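Long-range contact in mannan endo-1,4-beta-mannosidase (PDB 3CBW), which hydrolyses internal beta-1,4-mannosidic linkages in mannan, galactomannan and glucomannan, as a secreted family 26 glycoside hydrolase of glucomannan breakdown: residues N149-E163 and K206-L220. The protein carries 3 engineered substitutions. Numbering follows the deposited sequence.
Sequences NAMLSKIADGLQELE and KIYHYMTDTRGLDHL
On the outside of the TIM barrel of this family 26 mannanase, Tyr210 and Met211 of helix 206-214 fit as knobs into holes of helix 149-163, at an angle of 45° between the two axes. The Tyr210 ring lies among Asn149, Leu152, Ser153 and Ala156; Leu152 CB makes a CH-pi contact over one face, 3.8 Å from the ring centroid, while Ala156 CB stands at the edge. Met211 folds back at chi2 (-54°), which brings its SD within 3.8 Å of Ala156 CB and lays its CE against Leu152 and Ile155. Beyond the helix, Arg215 doubles over at chi2 and chi3, and Ala156 CB sits 3.4 Å above the centre of its guanidinium. Arg215 NH2 forms a salt bridge with Asp157 OD1 (2.7 Å), which accepts through its anti lone pair and itself lies close to the guanidinium plane; NH1 adds weaker bonds to the same oxygen and to Ser153 O. One water joins NH1 to Tyr210 OH and Ser153 OG, and another links NE and the backbone O of Arg215 to Gln160 OE1, while Gln160 NE2 is hydrogen-bonded to Asn164 OD1. The two are successive helices of the barrel, with strand 169-172 between them in sequence, and the loop 215-219 leads on to the next strand, which starts at Leu220. Glu163 CB, at the end of helix 149-163, covers one face of the loop residue His219, 3.5 Å from the ring centroid, and Leu220 CD2 packs on the opposite face. His219 NE2 gives Leu159 O a weak bond (2.8 Å), whereas Asp218 N meets Glu163 OE2 at 3.0 Å from well above the carboxylate plane.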
ATOM      1  N   ASN A 149       9.085  15.256  10.653  1.00 10.87           N
ATOM      2  CA  ASN A 149       7.804  15.852  10.991  1.00 11.53           C
ATOM      3  C   ASN A 149       7.290  16.856   9.966  1.00 11.15           C
ATOM      4  O   ASN A 149       6.086  16.939   9.744  1.00 11.25           O
ATOM      5  CB  ASN A 149       7.836  16.424  12.404  1.00 12.24           C
ATOM      6  CG  ASN A 149       7.821  15.338  13.457  1.00 13.96           C
ATOM      7  OD1 ASN A 149       7.317  14.233  13.219  1.00 17.27           O
ATOM      8  ND2 ASN A 149       8.358  15.644  14.630  1.00 15.77           N
ATOM      9  N   ALA A 150       8.197  17.572   9.298  1.00 11.09           N
ATOM     10  CA  ALA A 150       7.804  18.469   8.211  1.00 11.54           C
ATOM     11  C   ALA A 150       7.157  17.704   7.057  1.00 10.80           C
ATOM     12  O   ALA A 150       6.155  18.142   6.477  1.00 11.07           O
ATOM     13  CB  ALA A 150       8.994  19.282   7.712  1.00 12.30           C
ATOM     14  N   MET A 151       7.731  16.555   6.713  1.00 10.25           N
ATOM     15  CA  MET A 151       7.119  15.693   5.695  1.00  9.85           C
ATOM     16  C   MET A 151       5.766  15.161   6.160  1.00  9.67           C
ATOM     17  O   MET A 151       4.784  15.189   5.420  1.00  9.10           O
ATOM     18  CB  MET A 151       8.036  14.517   5.350  1.00 10.32           C
ATOM     19  CG  MET A 151       9.344  14.888   4.608  1.00 10.64           C
ATOM     20  SD  MET A 151      10.316  13.454   3.924  1.00  8.05           S
ATOM     21  CE  MET A 151      10.692  12.561   5.448  1.00 13.75           C
ATOM     22  N   LEU A 152       5.721  14.659   7.385  1.00  9.21           N
ATOM     23  CA  LEU A 152       4.482  14.085   7.893  1.00  9.50           C
ATOM     24  C   LEU A 152       3.370  15.129   7.929  1.00  9.33           C
ATOM     25  O   LEU A 152       2.218  14.814   7.646  1.00  9.23           O
ATOM     26  CB  LEU A 152       4.686  13.470   9.278  1.00 10.03           C
ATOM     27  CG  LEU A 152       5.710  12.327   9.389  1.00 10.03           C
ATOM     28  CD1 LEU A 152       5.710  11.753  10.795  1.00 10.88           C
ATOM     29  CD2 LEU A 152       5.457  11.231   8.356  1.00 10.32           C
ATOM     30  N   SER A 153       3.704  16.368   8.284  1.00  9.50           N
ATOM     31  CA  SER A 153       2.710  17.424   8.359  1.00  9.88           C
ATOM     32  C   SER A 153       2.090  17.688   7.000  1.00  9.44           C
ATOM     33  O   SER A 153       0.879  17.847   6.890  1.00  9.47           O
ATOM     34  CB  SER A 153       3.332  18.703   8.910  1.00 10.50           C
ATOM     35  OG  SER A 153       2.337  19.683   9.094  1.00 12.41           O
ATOM     36  N   LYS A 154       2.916  17.730   5.957  1.00  9.36           N
ATOM     37  CA  LYS A 154       2.406  17.989   4.621  1.00  9.85           C
ATOM     38  C   LYS A 154       1.570  16.810   4.106  1.00  9.32           C
ATOM     39  O   LYS A 154       0.548  17.004   3.459  1.00  9.78           O
ATOM     40  CB  LYS A 154       3.555  18.322   3.665  1.00 10.48           C
ATOM     41  CG  LYS A 154       3.092  18.935   2.367  1.00 12.04           C
ATOM     42  CD  LYS A 154       4.257  19.387   1.505  1.00 13.73           C
ATOM     43  CE  LYS A 154       3.742  19.936   0.197  1.00 14.61           C
ATOM     44  NZ  LYS A 154       4.875  20.249  -0.732  1.00 14.27           N
ATOM     45  N   ILE A 155       2.018  15.594   4.401  1.00  9.27           N
ATOM     46  CA  ILE A 155       1.266  14.380   4.074  1.00  8.59           C
ATOM     47  C   ILE A 155      -0.109  14.420   4.745  1.00  8.39           C
ATOM     48  O   ILE A 155      -1.137  14.188   4.095  1.00  8.71           O
ATOM     49  CB  ILE A 155       2.054  13.105   4.483  1.00  8.57           C
ATOM     50  CG1 ILE A 155       3.277  12.935   3.573  1.00  8.34           C
ATOM     51  CG2 ILE A 155       1.152  11.869   4.415  1.00  9.20           C
ATOM     52  CD1 ILE A 155       4.361  12.072   4.181  1.00  9.72           C
ATOM     53  N   ALA A 156      -0.126  14.751   6.035  1.00  7.93           N
ATOM     54  CA  ALA A 156      -1.379  14.810   6.780  1.00  8.52           C
ATOM     55  C   ALA A 156      -2.315  15.871   6.220  1.00  8.90           C
ATOM     56  O   ALA A 156      -3.517  15.647   6.147  1.00  8.89           O
ATOM     57  CB  ALA A 156      -1.122  15.058   8.249  1.00  8.79           C
ATOM     58  N   ASP A 157      -1.771  17.015   5.796  1.00  9.12           N
ATOM     59  CA  ASP A 157      -2.603  18.053   5.170  1.00 10.11           C
ATOM     60  C   ASP A 157      -3.293  17.475   3.935  1.00 10.03           C
ATOM     61  O   ASP A 157      -4.471  17.730   3.689  1.00 11.07           O
ATOM     62  CB  ASP A 157      -1.767  19.268   4.758  1.00 10.55           C
ATOM     63  CG  ASP A 157      -1.237  20.079   5.939  1.00 11.53           C
ATOM     64  OD1 ASP A 157      -1.635  19.863   7.102  1.00 12.68           O
ATOM     65  OD2 ASP A 157      -0.397  20.972   5.672  1.00 14.13           O
ATOM     66  N   GLY A 158      -2.558  16.688   3.152  1.00  9.93           N
ATOM     67  CA  GLY A 158      -3.143  16.042   1.981  1.00 10.29           C
ATOM     68  C   GLY A 158      -4.200  15.027   2.373  1.00 10.00           C
ATOM     69  O   GLY A 158      -5.286  15.001   1.804  1.00  9.45           O
ATOM     70  N   LEU A 159      -3.894  14.195   3.355  1.00  9.43           N
ATOM     71  CA  LEU A 159      -4.854  13.169   3.780  1.00  9.21           C
ATOM     72  C   LEU A 159      -6.153  13.776   4.320  1.00  9.14           C
ATOM     73  O   LEU A 159      -7.251  13.239   4.099  1.00  8.56           O
ATOM     74  CB  LEU A 159      -4.232  12.194   4.782  1.00  8.98           C
ATOM     75  CG  LEU A 159      -3.064  11.369   4.226  1.00  9.27           C
ATOM     76  CD1 LEU A 159      -2.404  10.580   5.331  1.00  9.75           C
ATOM     77  CD2 LEU A 159      -3.507  10.448   3.117  1.00  9.72           C
ATOM     78  N   GLN A 160      -6.042  14.925   4.981  1.00  9.09           N
ATOM     79  CA  GLN A 160      -7.213  15.604   5.519  1.00  9.61           C
ATOM     80  C   GLN A 160      -8.218  15.950   4.425  1.00  9.93           C
ATOM     81  O   GLN A 160      -9.419  15.899   4.655  1.00 10.05           O
ATOM     82  CB  GLN A 160      -6.767  16.880   6.234  1.00  9.85           C
ATOM     83  CG  GLN A 160      -7.886  17.682   6.849  1.00 11.73           C
ATOM     84  CD  GLN A 160      -8.501  16.988   8.024  1.00 12.72           C
ATOM     85  OE1 GLN A 160      -7.794  16.493   8.906  1.00 14.97           O
ATOM     86  NE2 GLN A 160      -9.831  16.951   8.059  1.00 12.74           N
ATOM     87  N   GLU A 161      -7.719  16.299   3.238  1.00  9.95           N
ATOM     88  CA  GLU A 161      -8.606  16.647   2.134  1.00 10.57           C
ATOM     89  C   GLU A 161      -9.544  15.476   1.798  1.00 10.44           C
ATOM     90  O   GLU A 161     -10.737  15.657   1.563  1.00 10.53           O
ATOM     91  CB  GLU A 161      -7.805  17.073   0.907  1.00 11.29           C
ATOM     92  CG  GLU A 161      -8.697  17.566  -0.208  1.00 13.22           C
ATOM     93  CD  GLU A 161      -7.948  17.991  -1.450  1.00 15.03           C
ATOM     94  OE1 GLU A 161      -6.699  17.837  -1.520  1.00 14.72           O
ATOM     95  OE2 GLU A 161      -8.643  18.476  -2.366  1.00 18.45           O
ATOM     96  N   LEU A 162      -9.005  14.261   1.811  1.00  9.86           N
ATOM     97  CA  LEU A 162      -9.805  13.067   1.543  1.00 10.41           C
ATOM     98  C   LEU A 162     -10.762  12.782   2.699  1.00  9.94           C
ATOM     99  O   LEU A 162     -11.920  12.425   2.474  1.00  9.92           O
ATOM    100  CB  LEU A 162      -8.892  11.860   1.276  1.00 10.53           C
ATOM    101  CG  LEU A 162      -7.809  12.097   0.207  1.00 13.84           C
ATOM    102  CD1 LEU A 162      -6.771  10.994   0.229  1.00 15.30           C
ATOM    103  CD2 LEU A 162      -8.386  12.260  -1.168  1.00 17.34           C
ATOM    104  N   GLU A 163     -10.299  12.975   3.931  1.00  9.64           N
ATOM    105  CA  GLU A 163     -11.136  12.744   5.101  1.00 10.31           C
ATOM    106  C   GLU A 163     -12.364  13.650   5.110  1.00 10.72           C
ATOM    107  O   GLU A 163     -13.441  13.239   5.547  1.00 10.98           O
ATOM    108  CB  GLU A 163     -10.318  12.952   6.367  1.00 11.01           C
ATOM    109  CG  GLU A 163     -11.036  12.472   7.609  1.00 12.98           C
ATOM    110  CD  GLU A 163     -10.363  12.893   8.872  1.00 14.79           C
ATOM    111  OE1 GLU A 163      -9.480  13.775   8.811  1.00 17.31           O
ATOM    112  OE2 GLU A 163     -10.709  12.319   9.923  1.00 16.15           O
ATOM    113  N   LYS A 206       5.437   5.893  15.287  1.00  9.77           N
ATOM    114  CA  LYS A 206       5.523   7.354  15.278  1.00 10.69           C
ATOM    115  C   LYS A 206       4.632   7.933  14.177  1.00 10.31           C
ATOM    116  O   LYS A 206       3.904   8.910  14.385  1.00 10.42           O
ATOM    117  CB  LYS A 206       6.974   7.764  15.070  1.00 11.48           C
ATOM    118  CG  LYS A 206       7.232   9.250  15.006  1.00 13.24           C
ATOM    119  CD  LYS A 206       8.738   9.493  14.976  1.00 16.01           C
ATOM    120  CE  LYS A 206       9.075  10.946  14.973  1.00 18.08           C
ATOM    121  NZ  LYS A 206       9.043  11.540  16.341  1.00 18.77           N
ATOM    122  N   ILE A 207       4.667   7.318  13.002  1.00  9.84           N
ATOM    123  CA  ILE A 207       3.799   7.772  11.925  1.00  9.65           C
ATOM    124  C   ILE A 207       2.329   7.481  12.257  1.00  8.73           C
ATOM    125  O   ILE A 207       1.459   8.325  12.020  1.00  8.72           O
ATOM    126  CB  ILE A 207       4.213   7.184  10.565  1.00  9.76           C
ATOM    127  CG1 ILE A 207       5.610   7.701  10.186  1.00 10.79           C
ATOM    128  CG2 ILE A 207       3.158   7.500   9.495  1.00 10.51           C
ATOM    129  CD1 ILE A 207       6.114   7.227   8.838  1.00 11.90           C
ATOM    130  N   TYR A 208       2.047   6.296  12.797  1.00  8.16           N
ATOM    131  CA  TYR A 208       0.679   5.966  13.206  1.00  8.58           C
ATOM    132  C   TYR A 208       0.148   7.025  14.187  1.00  8.87           C
ATOM    133  O   TYR A 208      -0.967   7.528  14.024  1.00  8.93           O
ATOM    134  CB  TYR A 208       0.593   4.555  13.814  1.00  8.92           C
ATOM    135  CG  TYR A 208      -0.813   4.241  14.275  1.00  8.65           C
ATOM    136  CD1 TYR A 208      -1.739   3.643  13.419  1.00  8.67           C
ATOM    137  CD2 TYR A 208      -1.241   4.599  15.562  1.00  9.10           C
ATOM    138  CE1 TYR A 208      -3.043   3.382  13.838  1.00  9.87           C
ATOM    139  CE2 TYR A 208      -2.552   4.360  15.980  1.00  9.91           C
ATOM    140  CZ  TYR A 208      -3.438   3.738  15.113  1.00  9.78           C
ATOM    141  OH  TYR A 208      -4.741   3.490  15.509  1.00 10.92           O
ATOM    142  N   HIS A 209       0.943   7.365  15.199  1.00  8.88           N
ATOM    143  CA  HIS A 209       0.500   8.334  16.203  1.00  9.48           C
ATOM    144  C   HIS A 209       0.400   9.737  15.651  1.00  9.06           C
ATOM    145  O   HIS A 209      -0.520  10.470  16.021  1.00  9.82           O
ATOM    146  CB  HIS A 209       1.396   8.281  17.437  1.00 10.56           C
ATOM    147  CG  HIS A 209       1.237   7.017  18.203  1.00 10.82           C
ATOM    148  ND1 HIS A 209       2.304   6.262  18.643  1.00 13.00           N
ATOM    149  CD2 HIS A 209       0.121   6.353  18.580  1.00 10.87           C
ATOM    150  CE1 HIS A 209       1.848   5.192  19.269  1.00 13.14           C
ATOM    151  NE2 HIS A 209       0.527   5.223  19.246  1.00 11.80           N
ATOM    152  N   TYR A 210       1.301  10.114  14.753  1.00  9.48           N
ATOM    153  CA  TYR A 210       1.212  11.427  14.145  1.00  9.81           C
ATOM    154  C   TYR A 210      -0.094  11.542  13.361  1.00  9.56           C
ATOM    155  O   TYR A 210      -0.839  12.517  13.498  1.00  9.98           O
ATOM    156  CB  TYR A 210       2.404  11.671  13.219  1.00 10.66           C
ATOM    157  CG  TYR A 210       2.529  13.105  12.774  1.00 11.40           C
ATOM    158  CD1 TYR A 210       3.387  13.975  13.444  1.00 14.85           C
ATOM    159  CD2 TYR A 210       1.798  13.601  11.691  1.00 11.89           C
ATOM    160  CE1 TYR A 210       3.521  15.296  13.062  1.00 15.39           C
ATOM    161  CE2 TYR A 210       1.921  14.942  11.292  1.00 12.35           C
ATOM    162  CZ  TYR A 210       2.791  15.782  11.995  1.00 14.14           C
ATOM    163  OH  TYR A 210       2.961  17.105  11.647  1.00 16.34           O
ATOM    164  N   MET A 211      -0.375  10.554  12.512  1.00  8.89           N
ATOM    165  CA  MET A 211      -1.558  10.634  11.659  1.00  8.75           C
ATOM    166  C   MET A 211      -2.850  10.495  12.454  1.00  9.11           C
ATOM    167  O   MET A 211      -3.802  11.229  12.226  1.00  9.01           O
ATOM    168  CB  MET A 211      -1.500   9.568  10.562  1.00  8.97           C
ATOM    169  CG  MET A 211      -0.358   9.750   9.554  1.00  9.11           C
ATOM    170  SD  MET A 211      -0.241  11.420   8.705  1.00  4.93           S
ATOM    171  CE  MET A 211       1.521  11.312   8.158  1.00 10.54           C
ATOM    172  N   THR A 212      -2.884   9.539  13.372  1.00  9.03           N
ATOM    173  CA  THR A 212      -4.111   9.192  14.076  1.00  9.19           C
ATOM    174  C   THR A 212      -4.393  10.164  15.220  1.00  9.68           C
ATOM    175  O   THR A 212      -5.508  10.673  15.346  1.00 10.75           O
ATOM    176  CB  THR A 212      -4.028   7.741  14.588  1.00  8.95           C
ATOM    177  OG1 THR A 212      -3.727   6.879  13.485  1.00  8.82           O
ATOM    178  CG2 THR A 212      -5.321   7.303  15.238  1.00 10.31           C
ATOM    179  N   ASP A 213      -3.385  10.426  16.047  1.00  9.39           N
ATOM    180  CA  ASP A 213      -3.613  11.214  17.259  1.00  9.86           C
ATOM    181  C   ASP A 213      -3.319  12.690  17.032  1.00 10.44           C
ATOM    182  O   ASP A 213      -4.209  13.521  17.195  1.00 12.00           O
ATOM    183  CB  ASP A 213      -2.805  10.628  18.412  1.00 10.26           C
ATOM    184  CG  ASP A 213      -3.252   9.224  18.761  1.00 11.59           C
ATOM    185  OD1 ASP A 213      -4.469   8.939  18.657  1.00 12.22           O
ATOM    186  OD2 ASP A 213      -2.390   8.408  19.135  1.00 11.64           O
ATOM    187  N   THR A 214      -2.112  13.031  16.610  1.00 10.50           N
ATOM    188  CA  THR A 214      -1.775  14.445  16.378  1.00 11.23           C
ATOM    189  C   THR A 214      -2.697  15.068  15.340  1.00 10.87           C
ATOM    190  O   THR A 214      -3.150  16.209  15.508  1.00 11.49           O
ATOM    191  CB  THR A 214      -0.303  14.597  15.948  1.00 11.43           C
ATOM    192  OG1 THR A 214       0.537  13.964  16.920  1.00 13.56           O
ATOM    193  CG2 THR A 214       0.101  16.072  15.785  1.00 13.10           C
ATOM    194  N   ARG A 215      -2.998  14.316  14.283  1.00 10.06           N
ATOM    195  CA  ARG A 215      -3.718  14.866  13.149  1.00 10.05           C
ATOM    196  C   ARG A 215      -5.163  14.393  13.022  1.00 10.07           C
ATOM    197  O   ARG A 215      -5.900  14.867  12.155  1.00 10.61           O
ATOM    198  CB  ARG A 215      -2.921  14.639  11.863  1.00  9.82           C
ATOM    199  CG  ARG A 215      -1.546  15.334  11.890  1.00 10.46           C
ATOM    200  CD  ARG A 215      -1.659  16.886  11.982  1.00 11.01           C
ATOM    201  NE  ARG A 215      -2.501  17.351  10.887  1.00 11.83           N
ATOM    202  CZ  ARG A 215      -2.071  17.970   9.788  1.00 10.72           C
ATOM    203  NH1 ARG A 215      -0.802  18.317   9.636  1.00 12.06           N
ATOM    204  NH2 ARG A 215      -2.931  18.255   8.833  1.00 12.10           N
ATOM    205  N   GLY A 216      -5.580  13.472  13.887  1.00 10.02           N
ATOM    206  CA  GLY A 216      -6.978  13.044  13.955  1.00 10.61           C
ATOM    207  C   GLY A 216      -7.516  12.401  12.689  1.00 10.65           C
ATOM    208  O   GLY A 216      -8.712  12.469  12.405  1.00 11.52           O
ATOM    209  N   LEU A 217      -6.645  11.745  11.925  1.00  9.98           N
ATOM    210  CA  LEU A 217      -7.054  11.200  10.629  1.00  9.75           C
ATOM    211  C   LEU A 217      -7.801   9.875  10.789  1.00  9.83           C
ATOM    212  O   LEU A 217      -7.208   8.857  11.133  1.00 11.72           O
ATOM    213  CB  LEU A 217      -5.858  11.083   9.683  1.00  9.42           C
ATOM    214  CG  LEU A 217      -5.185  12.420   9.346  1.00  8.85           C
ATOM    215  CD1 LEU A 217      -3.864  12.194   8.656  1.00 10.29           C
ATOM    216  CD2 LEU A 217      -6.047  13.340   8.484  1.00 10.30           C
ATOM    217  N   ASP A 218      -9.110   9.909  10.541  1.00  9.06           N
ATOM    218  CA  ASP A 218     -10.027   8.825  10.910  1.00  8.98           C
ATOM    219  C   ASP A 218     -10.545   8.013   9.717  1.00  8.77           C
ATOM    220  O   ASP A 218     -11.458   7.209   9.872  1.00  8.87           O
ATOM    221  CB  ASP A 218     -11.191   9.395  11.755  1.00  9.58           C
ATOM    222  CG  ASP A 218     -10.745   9.880  13.120  1.00  9.64           C
ATOM    223  OD1 ASP A 218      -9.749   9.351  13.648  1.00 10.51           O
ATOM    224  OD2 ASP A 218     -11.416  10.793  13.656  1.00 10.88           O
ATOM    225  N   HIS A 219      -9.907   8.180   8.564  1.00  8.52           N
ATOM    226  CA  HIS A 219     -10.322   7.532   7.323  1.00  8.35           C
ATOM    227  C   HIS A 219      -9.232   6.595   6.797  1.00  7.99           C
ATOM    228  O   HIS A 219      -9.318   6.143   5.662  1.00  8.59           O
ATOM    229  CB  HIS A 219     -10.660   8.597   6.279  1.00  8.57           C
ATOM    230  CG  HIS A 219      -9.490   9.443   5.882  1.00  8.15           C
ATOM    231  ND1 HIS A 219      -8.562   9.908   6.796  1.00  9.27           N
ATOM    232  CD2 HIS A 219      -9.075   9.873   4.666  1.00  8.14           C
ATOM    233  CE1 HIS A 219      -7.635  10.603   6.154  1.00  8.72           C
ATOM    234  NE2 HIS A 219      -7.927  10.601   4.864  1.00  8.14           N
ATOM    235  N   LEU A 220      -8.219   6.304   7.611  1.00  7.96           N
ATOM    236  CA  LEU A 220      -7.080   5.500   7.161  1.00  7.73           C
ATOM    237  C   LEU A 220      -7.183   4.046   7.581  1.00  7.63           C
ATOM    238  O   LEU A 220      -7.534   3.723   8.720  1.00  8.67           O
ATOM    239  CB  LEU A 220      -5.762   6.068   7.703  1.00  7.85           C
ATOM    240  CG  LEU A 220      -5.477   7.544   7.414  1.00  8.09           C
ATOM    241  CD1 LEU A 220      -4.144   7.973   7.990  1.00 10.04           C
ATOM    242  CD2 LEU A 220      -5.529   7.817   5.903  1.00 10.03           C
TER
HETATM  243  O   HOH W   1       6.416  12.876  15.478  1.00 21.15           O
HETATM  244  O   HOH W   2       1.050  18.884  11.540  1.00 25.14           O
HETATM  245  O   HOH W   3      -5.241  16.615  10.017  1.00 14.38           O